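Local coordinates for protein archease, possible chaperone (Thermotoga maritima, PDB 1J5U) that probably activates the tRNA-splicing ligase complex by promoting guanylylation of its catalytic subunit RtcB, and binds a calcium ion, at residues A21-E26 and L44-I49; E37-I42 and D71-W76; H117-E122 and L128-V133. All coordinates share one frame; numbering follows the deposited sequence.

In the fold
The three contacts illustrate how a small alpha+beta protein is joined up around shared elements. Interactions 1 and 2 both use helix 32-47, and their centres lie about 10 Å apart; Tyr-25 CG meets Ile-42 CD1 at 3.4 Å between them. Interaction 3 lies in the three-stranded sheet that also holds the strand side of interaction 1, because strands 23-29 and 127-135 are neighbours there, with a probable hydrogen bond of 2.8 Å from Val-132 N to Tyr-25 O. Ile-42 CD1 also reaches Val-132 CG2 at 3.8 Å, tying interaction 2 to interaction 3. Calcium is held at one margin: interaction 1 supplies Asp-22, whose side chain is about 6 Å from that of Val-133 in interaction 3.

Interaction 1: residues A21-E26 and L44-I49; sequences ADIAYE and LEEEGI. With CA (calcium ion), chain B.
Tyr-25 and Glu-46 meet through their polar ends, the phenol OH lying 2.7 Å from Glu-46 OE1. The oxygens are close, but the angle is too poor for a hydrogen bond, and the carboxylate is turned 65° from the ring plane; Glu-46 OE2 has a weak hydrogen bond to Thr-109 OG1. Alongside, Ile-23 advances from the direction opposite to Glu-46, and its CD1 touches Glu-46 CG at 3.7 Å while also lying in the plane of the Tyr-25 ring, at its edge. Glu-46 can meet both because CG stands anti to its backbone N (chi1 -178°) and the chain then bends at chi2, bringing the carboxylate round to the strand. Glu-45 adds a looser approach, OE2 standing 4.1 Å from Tyr-25 CE2. The contact thus sets the start of strand 23-29, at the border of the three-stranded sheet, against the last turn of helix 32-47. That helix ends in a Schellman motif at Gly-48, with Ile-49 N hydrogen-bonded to Leu-44 O at 3.0 Å. Where the strand begins, Asp-22 and Ile-23 both face Phe-134 in a classic beta bulge. Just beyond lies the calcium site: Asp-22 OD2 binds the ion at 2.5 Å, and OD1 accepts a 2.6 Å hydrogen bond from a metal-bound water. The remaining protein ligands are His-19 O, Asp-135 OD1 and the C-terminal OXT of Thr-136.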
loop_
_atom_site.group_PDB
_atom_site.type_symbol
_atom_site.label_atom_id
_atom_site.label_comp_id
_atom_site.label_asym_id
_atom_site.label_seq_id
_atom_site.Cartn_x
_atom_site.Cartn_y
_atom_site.Cartn_z
ATOM N N ALA A 21 8.947 10.775 4.240
ATOM C CA ALA A 21 9.545 9.441 4.310
ATOM C C ALA A 21 9.557 9.017 5.773
ATOM O O ALA A 21 10.538 9.234 6.498
ATOM C CB ALA A 21 10.973 9.447 3.728
ATOM N N ASP A 22 8.464 8.418 6.227
ATOM C CA ASP A 22 8.375 7.993 7.625
ATOM C C ASP A 22 8.657 6.536 7.925
ATOM O O ASP A 22 9.366 6.237 8.886
ATOM C CB ASP A 22 7.016 8.362 8.210
ATOM C CG ASP A 22 6.853 9.858 8.378
ATOM O OD1 ASP A 22 7.678 10.482 9.080
ATOM O OD2 ASP A 22 5.911 10.411 7.794
ATOM N N ILE A 23 8.075 5.620 7.155
ATOM C CA ILE A 23 8.332 4.211 7.389
ATOM C C ILE A 23 8.652 3.565 6.065
ATOM O O ILE A 23 8.114 3.961 5.023
ATOM C CB ILE A 23 7.137 3.474 8.067
ATOM C CG1 ILE A 23 5.932 3.415 7.138
ATOM C CG2 ILE A 23 6.745 4.185 9.371
ATOM C CD1 ILE A 23 4.769 2.594 7.750
ATOM N N ALA A 24 9.541 2.574 6.109
ATOM C CA ALA A 24 9.989 1.911 4.903
ATOM C C ALA A 24 10.021 0.401 4.998
ATOM O O ALA A 24 10.321 -0.154 6.048
ATOM C CB ALA A 24 11.384 2.411 4.546
ATOM N N TYR A 25 9.705 -0.255 3.882
ATOM C CA TYR A 25 9.769 -1.701 3.803
ATOM C C TYR A 25 10.373 -2.073 2.474
ATOM O O TYR A 25 10.309 -1.308 1.506
ATOM C CB TYR A 25 8.384 -2.365 3.838
ATOM C CG TYR A 25 7.547 -2.076 5.049
ATOM C CD1 TYR A 25 6.979 -0.826 5.229
ATOM C CD2 TYR A 25 7.303 -3.065 6.016
ATOM C CE1 TYR A 25 6.195 -0.555 6.322
ATOM C CE2 TYR A 25 6.514 -2.793 7.124
ATOM C CZ TYR A 25 5.967 -1.529 7.265
ATOM O OH TYR A 25 5.216 -1.196 8.377
ATOM N N GLU A 26 10.955 -3.263 2.431
ATOM C CA GLU A 26 11.455 -3.800 1.196
ATOM C C GLU A 26 10.432 -4.894 0.916
ATOM O O GLU A 26 10.214 -5.759 1.763
ATOM C CB GLU A 26 12.828 -4.432 1.368
ATOM C CG GLU A 26 13.416 -4.962 0.061
ATOM C CD GLU A 26 13.807 -3.844 -0.910
ATOM O OE1 GLU A 26 14.103 -2.718 -0.434
ATOM O OE2 GLU A 26 13.840 -4.095 -2.141
ATOM N N LEU A 44 -2.601 -3.358 6.147
ATOM C CA LEU A 44 -3.409 -4.048 7.162
ATOM C C LEU A 44 -2.652 -4.239 8.485
ATOM O O LEU A 44 -3.195 -4.029 9.577
ATOM C CB LEU A 44 -3.819 -5.430 6.652
ATOM C CG LEU A 44 -4.698 -5.429 5.397
ATOM C CD1 LEU A 44 -4.983 -6.858 4.946
ATOM C CD2 LEU A 44 -5.982 -4.697 5.714
ATOM N N GLU A 45 -1.400 -4.649 8.367
ATOM C CA GLU A 45 -0.556 -4.890 9.531
ATOM C C GLU A 45 -0.174 -3.600 10.254
ATOM O O GLU A 45 -0.332 -3.493 11.470
ATOM C CB GLU A 45 0.703 -5.639 9.087
ATOM C CG GLU A 45 1.875 -5.573 10.062
ATOM C CD GLU A 45 3.171 -6.032 9.407
ATOM O OE1 GLU A 45 3.194 -7.165 8.889
ATOM O OE2 GLU A 45 4.155 -5.257 9.406
ATOM N N GLU A 46 0.306 -2.618 9.497
ATOM C CA GLU A 46 0.738 -1.351 10.064
ATOM C C GLU A 46 -0.414 -0.606 10.735
ATOM O O GLU A 46 -0.252 -0.002 11.810
ATOM C CB GLU A 46 1.376 -0.506 8.951
ATOM C CG GLU A 46 1.931 0.829 9.363
ATOM C CD GLU A 46 2.947 0.721 10.474
ATOM O OE1 GLU A 46 3.782 -0.210 10.454
ATOM O OE2 GLU A 46 2.915 1.580 11.364
ATOM N N GLU A 47 -1.590 -0.654 10.114
ATOM C CA GLU A 47 -2.757 0.020 10.673
ATOM C C GLU A 47 -3.548 -0.822 11.674
ATOM O O GLU A 47 -4.484 -0.328 12.291
ATOM C CB GLU A 47 -3.680 0.480 9.551
ATOM C CG GLU A 47 -3.044 1.515 8.629
ATOM C CD GLU A 47 -4.092 2.359 7.941
ATOM O OE1 GLU A 47 -5.226 1.861 7.778
ATOM O OE2 GLU A 47 -3.796 3.507 7.556
ATOM N N GLY A 48 -3.156 -2.076 11.841
ATOM C CA GLY A 48 -3.833 -2.975 12.764
ATOM C C GLY A 48 -5.310 -3.123 12.432
ATOM O O GLY A 48 -6.171 -3.188 13.317
ATOM N N ILE A 49 -5.605 -3.178 11.136
ATOM C CA ILE A 49 -6.974 -3.282 10.666
ATOM C C ILE A 49 -7.619 -4.623 10.968
ATOM O O ILE A 49 -7.023 -5.674 10.770
ATOM C CB ILE A 49 -7.029 -2.997 9.128
ATOM C CG1 ILE A 49 -6.683 -1.534 8.888
ATOM C CG2 ILE A 49 -8.414 -3.325 8.553
ATOM C CD1 ILE A 49 -6.408 -1.165 7.435
HETATM CA CA CA B . 4.835 12.628 7.757
HETATM O O HOH W 1 6.735 12.786 9.737
HETATM O O HOH W 2 3.723 13.705 10.183
HETATM O O HOH W 3 5.080 15.398 7.481
#

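Interaction 2: residues E37-I42 and D71-W76; sequences EEARNI and DTVNDW
Ala-39 and Arg-40 pack on Val-73 and Trp-76 in a buried, apolar helix-helix contact near the centre of the chain. The motif is a pair of helices, 32-47 and 66-81, running roughly the same way: the short segments approach to 10.7 Å between axes, with a crossing angle of -29°. The pair lies between the two sheets of this alpha+beta fold. Ile-42 leans on Tyr-25 and Ile-27 of strand 23-29, while Trp-76 touches Pro-86 and Ile-89 of strand 84-92. Where the helices face each other, the methyl of Ala-39 points at the partner helix, its CB meeting Val-73 CG2 at 3.6 Å. The indole of Trp-76 packs beside this pair. Its CG is directed anti to the carbonyl carbon (chi1 -68°), which carries the six-membered ring across to helix 32-47, and CZ3 leads, 3.6 Å from Arg-40 N and 3.7 Å from Arg-40 CB. Arg-40 N sits at the edge of the indole, near its plane, whereas Thr-72 O of the tryptophan's own helix lies over one face, toward the rim. Arg-40 contributes its backbone N and CB here; the rest of the side chain turns away, bending at chi3 to grip Asn-41 side-on. Arg-40 NE at 3.2 Å and Arg-40 NH2 at 3.0 Å both donate to Asn-41 OD1, from the same face of the amide plane.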
loop_
_atom_site.group_PDB
_atom_site.type_symbol
_atom_site.label_atom_id
_atom_site.label_comp_id
_atom_site.label_asym_id
_atom_site.label_seq_id
_atom_site.Cartn_x
_atom_site.Cartn_y
_atom_site.Cartn_z
ATOM N N GLU A 37 0.192 -7.400 -3.356
ATOM C CA GLU A 37 -0.311 -8.201 -2.239
ATOM C C GLU A 37 0.511 -7.799 -0.998
ATOM O O GLU A 37 -0.025 -7.684 0.100
ATOM C CB GLU A 37 -0.121 -9.709 -2.507
ATOM C CG GLU A 37 -1.119 -10.324 -3.536
ATOM C CD GLU A 37 -0.654 -11.683 -4.090
ATOM O OE1 GLU A 37 -0.107 -12.481 -3.321
ATOM O OE2 GLU A 37 -0.833 -11.964 -5.294
ATOM N N GLU A 38 1.820 -7.603 -1.182
ATOM C CA GLU A 38 2.665 -7.197 -0.059
ATOM C C GLU A 38 2.347 -5.752 0.405
ATOM O O GLU A 38 2.409 -5.444 1.596
ATOM C CB GLU A 38 4.138 -7.356 -0.435
ATOM C CG GLU A 38 4.607 -8.834 -0.379
ATOM C CD GLU A 38 4.314 -9.477 0.970
ATOM O OE1 GLU A 38 4.325 -8.744 1.979
ATOM O OE2 GLU A 38 4.077 -10.710 1.036
ATOM N N ALA A 39 1.999 -4.866 -0.525
ATOM C CA ALA A 39 1.623 -3.487 -0.139
ATOM C C ALA A 39 0.356 -3.608 0.706
ATOM O O ALA A 39 0.196 -2.935 1.732
ATOM C CB ALA A 39 1.350 -2.617 -1.388
ATOM N N ARG A 40 -0.554 -4.469 0.269
ATOM C CA ARG A 40 -1.782 -4.709 1.013
ATOM C C ARG A 40 -1.440 -5.217 2.432
ATOM O O ARG A 40 -1.963 -4.714 3.424
ATOM C CB ARG A 40 -2.646 -5.771 0.312
ATOM C CG ARG A 40 -3.825 -6.262 1.184
ATOM C CD ARG A 40 -4.332 -7.646 0.709
ATOM N NE ARG A 40 -3.281 -8.640 0.902
ATOM C CZ ARG A 40 -3.206 -9.804 0.262
ATOM N NH1 ARG A 40 -4.146 -10.139 -0.621
ATOM N NH2 ARG A 40 -2.161 -10.606 0.458
ATOM N N ASN A 41 -0.597 -6.246 2.513
ATOM C CA ASN A 41 -0.209 -6.795 3.811
ATOM C C ASN A 41 0.329 -5.708 4.750
ATOM O O ASN A 41 -0.016 -5.681 5.925
ATOM C CB ASN A 41 0.848 -7.906 3.634
ATOM C CG ASN A 41 0.282 -9.141 2.968
ATOM O OD1 ASN A 41 -0.936 -9.309 2.900
ATOM N ND2 ASN A 41 1.161 -10.021 2.479
ATOM N N ILE A 42 1.163 -4.818 4.226
ATOM C CA ILE A 42 1.739 -3.734 5.016
ATOM C C ILE A 42 0.655 -2.812 5.584
ATOM O O ILE A 42 0.663 -2.500 6.785
ATOM C CB ILE A 42 2.741 -2.886 4.165
ATOM C CG1 ILE A 42 4.005 -3.714 3.851
ATOM C CG2 ILE A 42 3.114 -1.588 4.919
ATOM C CD1 ILE A 42 5.003 -3.007 2.933
ATOM N N ASP A 71 -0.426 4.784 -7.926
ATOM C CA ASP A 71 -1.846 5.098 -8.024
ATOM C C ASP A 71 -2.729 4.071 -7.334
ATOM O O ASP A 71 -3.722 4.408 -6.709
ATOM C CB ASP A 71 -2.300 5.163 -9.491
ATOM C CG ASP A 71 -1.711 6.343 -10.221
ATOM O OD1 ASP A 71 -1.203 7.243 -9.538
ATOM O OD2 ASP A 71 -1.769 6.366 -11.464
ATOM N N THR A 72 -2.390 2.803 -7.493
ATOM C CA THR A 72 -3.197 1.739 -6.897
ATOM C C THR A 72 -3.150 1.722 -5.372
ATOM O O THR A 72 -4.176 1.676 -4.700
ATOM C CB THR A 72 -2.736 0.363 -7.424
ATOM O OG1 THR A 72 -2.900 0.326 -8.845
ATOM C CG2 THR A 72 -3.550 -0.772 -6.799
ATOM N N VAL A 73 -1.947 1.736 -4.816
ATOM C CA VAL A 73 -1.837 1.679 -3.370
ATOM C C VAL A 73 -2.436 2.957 -2.749
ATOM O O VAL A 73 -3.083 2.899 -1.714
ATOM C CB VAL A 73 -0.339 1.482 -2.956
ATOM C CG1 VAL A 73 -0.181 1.585 -1.456
ATOM C CG2 VAL A 73 0.179 0.109 -3.473
ATOM N N ASN A 74 -2.236 4.112 -3.374
ATOM C CA ASN A 74 -2.809 5.312 -2.781
ATOM C C ASN A 74 -4.313 5.318 -2.880
ATOM O O ASN A 74 -4.981 5.917 -2.050
ATOM C CB ASN A 74 -2.195 6.578 -3.374
ATOM C CG ASN A 74 -0.859 6.911 -2.713
ATOM O OD1 ASN A 74 -0.766 6.912 -1.488
ATOM N ND2 ASN A 74 0.163 7.173 -3.507
ATOM N N ASP A 75 -4.854 4.637 -3.881
ATOM C CA ASP A 75 -6.299 4.584 -3.966
ATOM C C ASP A 75 -6.798 3.690 -2.831
ATOM O O ASP A 75 -7.832 3.962 -2.248
ATOM C CB ASP A 75 -6.784 4.040 -5.308
ATOM C CG ASP A 75 -8.290 4.159 -5.430
ATOM O OD1 ASP A 75 -9.000 3.141 -5.388
ATOM O OD2 ASP A 75 -8.754 5.302 -5.502
ATOM N N TRP A 76 -6.039 2.646 -2.493
ATOM C CA TRP A 76 -6.409 1.768 -1.388
ATOM C C TRP A 76 -6.428 2.547 -0.067
ATOM O O TRP A 76 -7.248 2.284 0.802
ATOM C CB TRP A 76 -5.422 0.609 -1.221
ATOM C CG TRP A 76 -5.429 -0.405 -2.324
ATOM C CD1 TRP A 76 -6.312 -0.488 -3.375
ATOM C CD2 TRP A 76 -4.490 -1.469 -2.499
ATOM N NE1 TRP A 76 -5.973 -1.537 -4.191
ATOM C CE2 TRP A 76 -4.859 -2.160 -3.677
ATOM C CE3 TRP A 76 -3.367 -1.914 -1.767
ATOM C CZ2 TRP A 76 -4.146 -3.276 -4.150
ATOM C CZ3 TRP A 76 -2.659 -3.035 -2.239
ATOM C CH2 TRP A 76 -3.054 -3.697 -3.420
#

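Interaction 3: residues H117-E122 and L128-V133; sequences HLLKFE and LKTKVV
Phe-121 presents the edge of its ring to Thr-130, whose CG2 lies in the ring plane, 3.8 Å from Phe-121 CD1; Tyr-32 and Leu-35 of helix 32-47 also pack on this phenylalanine. At the other end His-117 meets Val-133 with its CB, 3.8 Å from Val-133 CB, while Val-133 CG1 stands obliquely to the imidazole, whose NE2 is hydrogen-bonded to Thr-20 OG1. Phe-121, Thr-130, His-117 and Val-133 belong to the beta hairpin of strands 113-124 and 127-135, the second being the middle strand of the three-stranded sheet. Regular antiparallel pairing is confined here to Glu-122 and Lys-129, a hydrogen-bonded pair with Glu-122 N to Lys-129 O at 2.7 Å and Lys-129 N to Glu-122 O at 2.8 Å. Beyond it the backbone departs from the ladder, Leu-118 having a positive phi, and other groups take over. Thr-130 OG1, anti to its own backbone nitrogen (chi1 -176°), accepts a nearly straight bond from Lys-120 N at 2.9 Å and donates to Lys-131 O at 2.8 Å. A water spans the strands farther on, giving a proton to His-117 O and accepting one from Val-133 N, each at 2.7 Å. Leu-118 lies side by side with the aliphatic part of Lys-131. A side-chain hydroxyl and water thus stand in for absent backbone bonds, keeping polar groups paired where the strands part.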
loop_
_atom_site.group_PDB
_atom_site.type_symbol
_atom_site.label_atom_id
_atom_site.label_comp_id
_atom_site.label_asym_id
_atom_site.label_seq_id
_atom_site.Cartn_x
_atom_site.Cartn_y
_atom_site.Cartn_z
ATOM N N HIS A 117 9.330 8.004 -2.904
ATOM C CA HIS A 117 10.686 7.832 -2.351
ATOM C C HIS A 117 11.196 6.411 -2.497
ATOM O O HIS A 117 10.577 5.483 -1.985
ATOM C CB HIS A 117 10.727 8.177 -0.858
ATOM C CG HIS A 117 10.414 9.606 -0.544
ATOM N ND1 HIS A 117 11.149 10.659 -1.050
ATOM C CD2 HIS A 117 9.458 10.154 0.242
ATOM C CE1 HIS A 117 10.657 11.795 -0.587
ATOM N NE2 HIS A 117 9.631 11.516 0.198
ATOM N N LEU A 118 12.324 6.256 -3.182
ATOM C CA LEU A 118 12.950 4.955 -3.380
ATOM C C LEU A 118 12.076 3.910 -4.091
ATOM O O LEU A 118 12.405 2.727 -4.081
ATOM C CB LEU A 118 13.411 4.398 -2.017
ATOM C CG LEU A 118 14.329 5.357 -1.223
ATOM C CD1 LEU A 118 14.670 4.773 0.164
ATOM C CD2 LEU A 118 15.598 5.629 -2.040
ATOM N N LEU A 119 10.966 4.334 -4.682
ATOM C CA LEU A 119 10.083 3.400 -5.394
ATOM C C LEU A 119 10.727 3.097 -6.743
ATOM O O LEU A 119 10.781 3.968 -7.609
ATOM C CB LEU A 119 8.705 4.039 -5.609
ATOM C CG LEU A 119 7.603 3.120 -6.152
ATOM C CD1 LEU A 119 7.536 1.827 -5.295
ATOM C CD2 LEU A 119 6.261 3.863 -6.127
ATOM N N LYS A 120 11.238 1.878 -6.911
ATOM C CA LYS A 120 11.902 1.452 -8.148
ATOM C C LYS A 120 11.950 -0.076 -8.197
ATOM O O LYS A 120 12.629 -0.704 -7.378
ATOM C CB LYS A 120 13.345 1.993 -8.197
ATOM C CG LYS A 120 14.161 1.588 -9.421
ATOM C CD LYS A 120 15.650 1.911 -9.183
ATOM C CE LYS A 120 16.517 1.804 -10.452
ATOM N NZ LYS A 120 16.642 0.405 -10.989
ATOM N N PHE A 121 11.226 -0.676 -9.142
ATOM C CA PHE A 121 11.211 -2.127 -9.249
ATOM C C PHE A 121 12.565 -2.636 -9.751
ATOM O O PHE A 121 13.131 -2.095 -10.709
ATOM C CB PHE A 121 10.106 -2.596 -10.211
ATOM C CG PHE A 121 8.706 -2.199 -9.789
ATOM C CD1 PHE A 121 8.333 -2.204 -8.448
ATOM C CD2 PHE A 121 7.746 -1.877 -10.741
ATOM C CE1 PHE A 121 7.029 -1.899 -8.070
ATOM C CE2 PHE A 121 6.443 -1.574 -10.364
ATOM C CZ PHE A 121 6.086 -1.584 -9.037
ATOM N N GLU A 122 13.090 -3.664 -9.093
ATOM C CA GLU A 122 14.363 -4.245 -9.497
ATOM C C GLU A 122 14.152 -5.733 -9.652
ATOM O O GLU A 122 13.533 -6.360 -8.786
ATOM C CB GLU A 122 15.451 -4.031 -8.438
ATOM C CG GLU A 122 15.718 -2.596 -8.059
ATOM C CD GLU A 122 16.892 -2.467 -7.097
ATOM O OE1 GLU A 122 17.086 -3.387 -6.261
ATOM O OE2 GLU A 122 17.612 -1.445 -7.167
ATOM N N LEU A 128 11.202 -9.930 -8.075
ATOM C CA LEU A 128 10.922 -8.547 -8.393
ATOM C C LEU A 128 10.855 -7.889 -7.016
ATOM O O LEU A 128 10.149 -8.374 -6.136
ATOM C CB LEU A 128 9.572 -8.428 -9.106
ATOM C CG LEU A 128 9.292 -7.043 -9.684
ATOM C CD1 LEU A 128 10.362 -6.714 -10.744
ATOM C CD2 LEU A 128 7.883 -7.017 -10.312
ATOM N N LYS A 129 11.582 -6.801 -6.812
ATOM C CA LYS A 129 11.570 -6.149 -5.515
ATOM C C LYS A 129 11.717 -4.634 -5.575
ATOM O O LYS A 129 12.098 -4.072 -6.599
ATOM C CB LYS A 129 12.684 -6.713 -4.627
ATOM C CG LYS A 129 14.090 -6.442 -5.145
ATOM C CD LYS A 129 15.165 -7.096 -4.263
ATOM C CE LYS A 129 16.562 -6.864 -4.849
ATOM N NZ LYS A 129 17.594 -7.794 -4.291
ATOM N N THR A 130 11.380 -3.987 -4.466
ATOM C CA THR A 130 11.520 -2.540 -4.337
ATOM C C THR A 130 11.303 -2.118 -2.908
ATOM O O THR A 130 10.718 -2.853 -2.108
ATOM C CB THR A 130 10.497 -1.752 -5.192
ATOM O OG1 THR A 130 10.767 -0.351 -5.078
ATOM C CG2 THR A 130 9.059 -1.997 -4.710
ATOM N N LYS A 131 11.817 -0.940 -2.576
ATOM C CA LYS A 131 11.557 -0.385 -1.272
ATOM C C LYS A 131 10.226 0.353 -1.477
ATOM O O LYS A 131 9.884 0.719 -2.601
ATOM C CB LYS A 131 12.653 0.619 -0.874
ATOM C CG LYS A 131 13.589 0.123 0.247
ATOM C CD LYS A 131 14.702 1.122 0.525
ATOM C CE LYS A 131 15.519 0.727 1.740
ATOM N NZ LYS A 131 15.917 -0.705 1.668
ATOM N N VAL A 132 9.464 0.528 -0.403
ATOM C CA VAL A 132 8.234 1.297 -0.446
ATOM C C VAL A 132 8.321 2.164 0.794
ATOM O O VAL A 132 8.561 1.667 1.918
ATOM C CB VAL A 132 6.934 0.436 -0.398
ATOM C CG1 VAL A 132 6.686 -0.188 -1.784
ATOM C CG2 VAL A 132 7.035 -0.648 0.679
ATOM N N VAL A 133 8.145 3.460 0.586
ATOM C CA VAL A 133 8.237 4.421 1.680
ATOM C C VAL A 133 6.916 5.142 1.847
ATOM O O VAL A 133 6.375 5.725 0.885
ATOM C CB VAL A 133 9.369 5.435 1.402
ATOM C CG1 VAL A 133 9.363 6.563 2.463
ATOM C CG2 VAL A 133 10.707 4.706 1.396
HETATM O O HOH W 4 8.145 4.410 -1.973
HETATM O O HOH W 5 13.977 -0.253 -4.874
#